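Local coordinates for protein-tyrosine-phosphatase PTP1 (Arabidopsis thaliana, PDB 6KRW) that removes phosphate from tyrosine residues of proteins, acting on the MAP kinase MPK6 and probably inhibiting it, and modulates plant defence, at residues I107-P112 against P232-C237; Y89-L94 against K276-M281. All coordinates share one frame; numbering follows the deposited sequence. Where two conformers were deposited one is given.

Both contacts are largely buried, but contact 1 lies at the heart of the chain, its centre about 5 Å from that of the chain, whereas contact 2 lies about 11 Å out, with L94 and Q277 partly exposed. Both reach one sheet: strand 106-109 of contact 1 has strand 233-236 on one flank and the antiparallel outermost strand 92-95 of contact 2 on the other, and T109 OG1 also bonds to N91 O, at the corner before strand 92-95. Contact 1 is a parallel strand pair joined by backbone bonds and apolar branches, of which 233-236 leads into the catalytic cysteine; contact 2 is a side-chain affair, one arginine and one water linking N91 and the start of that strand to the end of helix 267-277 and the turn after it.

Contact 1. Residues I107-P112 against P232-C237; sequences IATQGP and PIIVHC
I107 and P232 run alongside each other, and I107 CG1 meets P232 CB at 3.8 Å. Further along, T109 CG2 touches both I234 CG2, 3.9 Å away, and H236 CB. I107, I234, T109 and H236 lie on one face of the strand pair, A108 and V235 on the other. The backbones run parallel: I107 N donates to I233 O, V235 N to I107 O at 2.9 Å and nearly straight (172°), and T109 N to V235 O in a longer bond of 3.2 Å. T109 O has no hydrogen-bond partner in the model and rests 3.1 Å from H236 CB, and H236 CA-H makes a bent contact with it.

Beyond T109 the chain passes by the H236 ring. H236 CG sits between the backbone N and the carbonyl carbon (chi1 80°), which brings ND1 to 3.5 Å from G111 CA, while P112 CD lies over one face toward the rim. ND1 donates to C237 O at 3.0 Å, almost in the ring plane and on a lone pair of the carbonyl.

Outside the pair, helix 117-126 packs on I107, I234 and P112, the T109 hydroxyl turns to N91, and H236 NE2 bonds to Y150 OH. H236 and C237 open the HCX5R signature of the tyrosine phosphatases, in which C237 becomes the phosphocysteine intermediate. With both ring nitrogens bonded, the rotation of the H236 ring should be fixed, and it grips the carbonyl of the catalytic cysteine where the central strand runs into the phosphate-binding loop.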
loop_
_atom_site.group_PDB
_atom_site.type_symbol
_atom_site.label_atom_id
_atom_site.label_comp_id
_atom_site.label_asym_id
_atom_site.label_seq_id
_atom_site.Cartn_x
_atom_site.Cartn_y
_atom_site.Cartn_z
ATOM N N ILE A 107 3.106 4.281 -2.922
ATOM C CA ILE A 107 4.446 3.893 -2.463
ATOM C C ILE A 107 4.317 2.675 -1.576
ATOM O O ILE A 107 3.750 2.799 -0.459
ATOM C CB ILE A 107 5.216 5.039 -1.823
ATOM C CG1 ILE A 107 5.521 6.125 -2.855
ATOM C CG2 ILE A 107 6.480 4.530 -1.174
ATOM C CD1 ILE A 107 6.116 7.374 -2.249
ATOM N N ALA A 108 4.746 1.526 -2.057
ATOM C CA ALA A 108 4.765 0.282 -1.268
ATOM C C ALA A 108 6.079 0.235 -0.535
ATOM O O ALA A 108 7.137 0.323 -1.181
ATOM C CB ALA A 108 4.549 -0.921 -2.138
ATOM N N THR A 109 6.040 0.156 0.797
ATOM C CA THR A 109 7.283 0.247 1.576
ATOM C C THR A 109 7.218 -0.711 2.769
ATOM O O THR A 109 6.133 -1.200 3.089
ATOM C CB THR A 109 7.541 1.709 1.958
ATOM O OG1 THR A 109 8.817 1.820 2.564
ATOM C CG2 THR A 109 6.491 2.250 2.905
ATOM N N GLN A 110 8.347 -1.010 3.365
ATOM C CA GLN A 110 8.423 -1.878 4.559
ATOM C C GLN A 110 7.995 -1.078 5.789
ATOM O O GLN A 110 7.959 0.142 5.746
ATOM C CB GLN A 110 9.848 -2.386 4.743
ATOM C CG GLN A 110 10.805 -1.286 5.132
ATOM C CD GLN A 110 12.242 -1.727 5.199
ATOM O OE1 GLN A 110 12.588 -2.843 4.806
ATOM N NE2 GLN A 110 13.063 -0.863 5.773
ATOM N N GLY A 111 7.605 -1.809 6.819
ATOM C CA GLY A 111 7.331 -1.165 8.124
ATOM C C GLY A 111 8.675 -0.580 8.565
ATOM O O GLY A 111 9.687 -1.287 8.586
ATOM N N PRO A 112 8.842 0.760 8.855
ATOM C CA PRO A 112 10.118 1.423 9.184
ATOM C C PRO A 112 10.848 0.783 10.363
ATOM O O PRO A 112 10.207 0.344 11.326
ATOM C CB PRO A 112 9.744 2.871 9.509
ATOM C CG PRO A 112 8.471 3.078 8.732
ATOM C CD PRO A 112 7.771 1.746 8.706
ATOM N N PRO A 232 1.280 10.323 -3.885
ATOM C CA PRO A 232 1.188 8.886 -3.703
ATOM C C PRO A 232 0.607 8.522 -2.329
ATOM O O PRO A 232 0.865 9.187 -1.359
ATOM C CB PRO A 232 2.633 8.376 -3.840
ATOM C CG PRO A 232 3.398 9.521 -4.460
ATOM C CD PRO A 232 2.668 10.781 -4.012
ATOM N N ILE A 233 -0.162 7.444 -2.306
ATOM C CA ILE A 233 -0.643 6.817 -1.045
ATOM C C ILE A 233 0.418 5.841 -0.568
ATOM O O ILE A 233 0.742 4.901 -1.297
ATOM C CB ILE A 233 -1.985 6.108 -1.256
ATOM C CG1 ILE A 233 -3.073 7.117 -1.606
ATOM C CG2 ILE A 233 -2.338 5.241 -0.060
ATOM C CD1 ILE A 233 -4.344 6.485 -2.062
ATOM N N ILE A 234 0.960 6.073 0.612
ATOM C CA ILE A 234 1.871 5.100 1.233
ATOM C C ILE A 234 1.070 3.907 1.702
ATOM O O ILE A 234 0.077 4.097 2.391
ATOM C CB ILE A 234 2.724 5.740 2.329
ATOM C CG1 ILE A 234 3.720 6.726 1.725
ATOM C CG2 ILE A 234 3.427 4.676 3.129
ATOM C CD1 ILE A 234 4.403 7.609 2.756
ATOM N N VAL A 235 1.500 2.716 1.367
ATOM C CA VAL A 235 0.911 1.461 1.883
ATOM C C VAL A 235 2.026 0.618 2.432
ATOM O O VAL A 235 3.037 0.416 1.722
ATOM C CB VAL A 235 0.057 0.694 0.874
ATOM C CG1 VAL A 235 -0.627 -0.485 1.526
ATOM C CG2 VAL A 235 -0.937 1.576 0.154
ATOM N N HIS A 236 1.911 0.178 3.684
ATOM C CA HIS A 236 2.983 -0.658 4.246
ATOM C C HIS A 236 2.395 -1.698 5.189
ATOM O O HIS A 236 1.329 -1.459 5.796
ATOM C CB HIS A 236 4.061 0.175 4.922
ATOM C CG HIS A 236 3.744 0.646 6.312
ATOM N ND1 HIS A 236 4.044 -0.138 7.391
ATOM C CD2 HIS A 236 3.314 1.828 6.761
ATOM C CE1 HIS A 236 3.698 0.529 8.512
ATOM N NE2 HIS A 236 3.222 1.749 8.149
ATOM N N CYS A 237 3.088 -2.799 5.328
ATOM C CA CYS A 237 2.809 -3.803 6.376
ATOM C C CYS A 237 4.157 -4.047 7.039
ATOM O O CYS A 237 4.750 -3.085 7.520
ATOM C CB CYS A 237 2.127 -5.046 5.793
ATOM S SG CYS A 237 2.895 -5.718 4.294
#

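Contact 2. Residues Y89-L94 against K276-M281; sequences YVNASL and KQRIGM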
loop_
_atom_site.group_PDB
_atom_site.type_symbol
_atom_site.label_atom_id
_atom_site.label_comp_id
_atom_site.label_asym_id
_atom_site.label_seq_id
_atom_site.Cartn_x
_atom_site.Cartn_y
_atom_site.Cartn_z
ATOM N N TYR A 89 18.799 6.059 -0.611
ATOM C CA TYR A 89 18.083 4.770 -0.532
ATOM C C TYR A 89 17.052 4.747 0.614
ATOM O O TYR A 89 17.357 5.037 1.772
ATOM C CB TYR A 89 19.063 3.612 -0.348
ATOM C CG TYR A 89 18.331 2.313 -0.253
ATOM C CD1 TYR A 89 17.729 1.758 -1.362
ATOM C CD2 TYR A 89 18.131 1.685 0.975
ATOM C CE1 TYR A 89 16.990 0.593 -1.282
ATOM C CE2 TYR A 89 17.391 0.521 1.075
ATOM C CZ TYR A 89 16.799 -0.023 -0.049
ATOM O OH TYR A 89 16.055 -1.155 -0.010
ATOM N N VAL A 90 15.861 4.339 0.250
ATOM C CA VAL A 90 14.811 3.886 1.187
ATOM C C VAL A 90 14.159 2.651 0.581
ATOM O O VAL A 90 14.040 2.548 -0.661
ATOM C CB VAL A 90 13.838 5.029 1.484
ATOM C CG1 VAL A 90 13.222 5.622 0.261
ATOM C CG2 VAL A 90 12.742 4.585 2.450
ATOM N N ASN A 91 13.763 1.696 1.409
ATOM C CA ASN A 91 13.102 0.466 0.934
ATOM C C ASN A 91 11.667 0.817 0.577
ATOM O O ASN A 91 10.764 0.678 1.422
ATOM C CB ASN A 91 13.267 -0.672 1.917
ATOM C CG ASN A 91 12.847 -1.990 1.320
ATOM O OD1 ASN A 91 11.834 -2.074 0.621
ATOM N ND2 ASN A 91 13.610 -3.034 1.619
ATOM N N ALA A 92 11.444 1.295 -0.638
ATOM C CA ALA A 92 10.142 1.843 -1.041
ATOM C C ALA A 92 10.076 1.821 -2.560
ATOM O O ALA A 92 11.123 2.144 -3.206
ATOM C CB ALA A 92 9.956 3.250 -0.533
ATOM N N SER A 93 8.938 1.441 -3.090
ATOM C CA SER A 93 8.720 1.240 -4.539
ATOM C C SER A 93 7.533 2.051 -5.015
ATOM O O SER A 93 6.481 2.070 -4.347
ATOM C CB SER A 93 8.430 -0.217 -4.792
ATOM O OG SER A 93 9.466 -1.045 -4.338
ATOM N N LEU A 94 7.633 2.728 -6.146
ATOM C CA LEU A 94 6.491 3.338 -6.829
ATOM C C LEU A 94 5.634 2.298 -7.514
ATOM O O LEU A 94 6.131 1.557 -8.390
ATOM C CB LEU A 94 6.944 4.355 -7.859
ATOM C CG LEU A 94 5.809 5.130 -8.508
ATOM C CD1 LEU A 94 5.088 5.999 -7.491
ATOM C CD2 LEU A 94 6.328 5.951 -9.665
ATOM N N LYS A 276 6.186 -6.743 -11.264
ATOM C CA LYS A 276 7.249 -6.089 -12.064
ATOM C C LYS A 276 7.673 -4.790 -11.395
ATOM O O LYS A 276 8.736 -4.240 -11.719
ATOM C CB LYS A 276 6.755 -5.868 -13.492
ATOM C CG LYS A 276 6.594 -7.138 -14.311
ATOM C CD LYS A 276 6.660 -6.930 -15.801
ATOM C CE LYS A 276 5.828 -5.772 -16.322
ATOM N NZ LYS A 276 5.444 -5.984 -17.746
ATOM N N GLN A 277 6.878 -4.321 -10.398
ATOM C CA GLN A 277 7.173 -3.063 -9.683
ATOM C C GLN A 277 7.652 -3.284 -8.238
ATOM O O GLN A 277 8.307 -2.388 -7.720
ATOM C CB GLN A 277 5.956 -2.130 -9.740
ATOM C CG GLN A 277 5.616 -1.760 -11.196
ATOM C CD GLN A 277 4.435 -0.836 -11.366
ATOM O OE1 GLN A 277 3.907 -0.298 -10.408
ATOM N NE2 GLN A 277 4.050 -0.535 -12.589
ATOM N N ARG A 278 7.371 -4.439 -7.662
ATOM C CA ARG A 278 7.938 -4.768 -6.330
ATOM C C ARG A 278 7.839 -6.285 -6.193
ATOM O O ARG A 278 6.740 -6.846 -6.352
ATOM C CB ARG A 278 7.238 -4.032 -5.172
ATOM C CG ARG A 278 7.962 -4.203 -3.850
ATOM C CD ARG A 278 7.293 -3.268 -2.823
ATOM N NE ARG A 278 7.750 -3.425 -1.438
ATOM C CZ ARG A 278 8.865 -2.948 -0.921
ATOM N NH1 ARG A 278 9.719 -2.248 -1.661
ATOM N NH2 ARG A 278 9.156 -3.147 0.360
ATOM N N ILE A 279 8.961 -6.920 -5.915
ATOM C CA ILE A 279 9.017 -8.397 -5.897
ATOM C C ILE A 279 7.978 -8.952 -4.919
ATOM O O ILE A 279 7.893 -8.458 -3.758
ATOM C CB ILE A 279 10.436 -8.900 -5.591
ATOM C CG1 ILE A 279 10.519 -10.410 -5.814
ATOM C CG2 ILE A 279 10.903 -8.452 -4.216
ATOM C CD1 ILE A 279 11.906 -10.973 -5.828
ATOM N N GLY A 280 7.216 -9.927 -5.377
ATOM C CA GLY A 280 6.392 -10.751 -4.465
ATOM C C GLY A 280 5.089 -10.099 -4.035
ATOM O O GLY A 280 4.445 -10.615 -3.093
ATOM N N MET A 281 4.644 -9.032 -4.665
ATOM C CA MET A 281 3.347 -8.412 -4.291
ATOM C C MET A 281 2.245 -9.470 -4.366
ATOM O O MET A 281 2.130 -10.153 -5.339
ATOM C CB MET A 281 3.036 -7.227 -5.212
ATOM C CG MET A 281 3.996 -6.085 -5.021
ATOM S SD MET A 281 3.521 -4.952 -3.691
ATOM C CE MET A 281 2.354 -3.940 -4.576
HETATM O O HOH W 1 10.654 -1.682 -6.688
#
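The guanidinium of R278 meets N91 and S93 along its edge, with N91 OD1 and S93 OG both close to its plane. N91 OD1 takes two bonds from the end of the arginine, 2.9 Å from NH2 and 3.1 Å from NH1, the NH1 bond nearly in line with the amide C=O. The amide itself stands steeply across the guanidinium, the planes 72° apart. NH1 also donates to S93 OG at 2.9 Å, so it bridges the two polar side chains. R278 reaches them with CG anti to the backbone N (chi1 -171°) and its chain extended from CG to NE; on the way CG and CD pass alongside S93, CD 3.8 Å from S93 CB.

The chain of 89-94 turns a corner at N91, the centre of an inverse gamma turn, and enters the outermost strand of the phosphatase sheet; 276-281 is the end of helix 267-277 and the type II turn from R278 to M281 that leads toward Q283. R278 further donates NE to G240 O and NH2 to A239 O, so it bonds both to this strand and to the loop that, as in other tyrosine phosphatases, probably binds the phosphate.

S93 OG, accepting from NH1, donates to a water at 2.7 Å, which in turn donates to Q277 O. N91 ND2 is held by V68 O and N63 OD1, and Q277 OE1 accepts from K96 N.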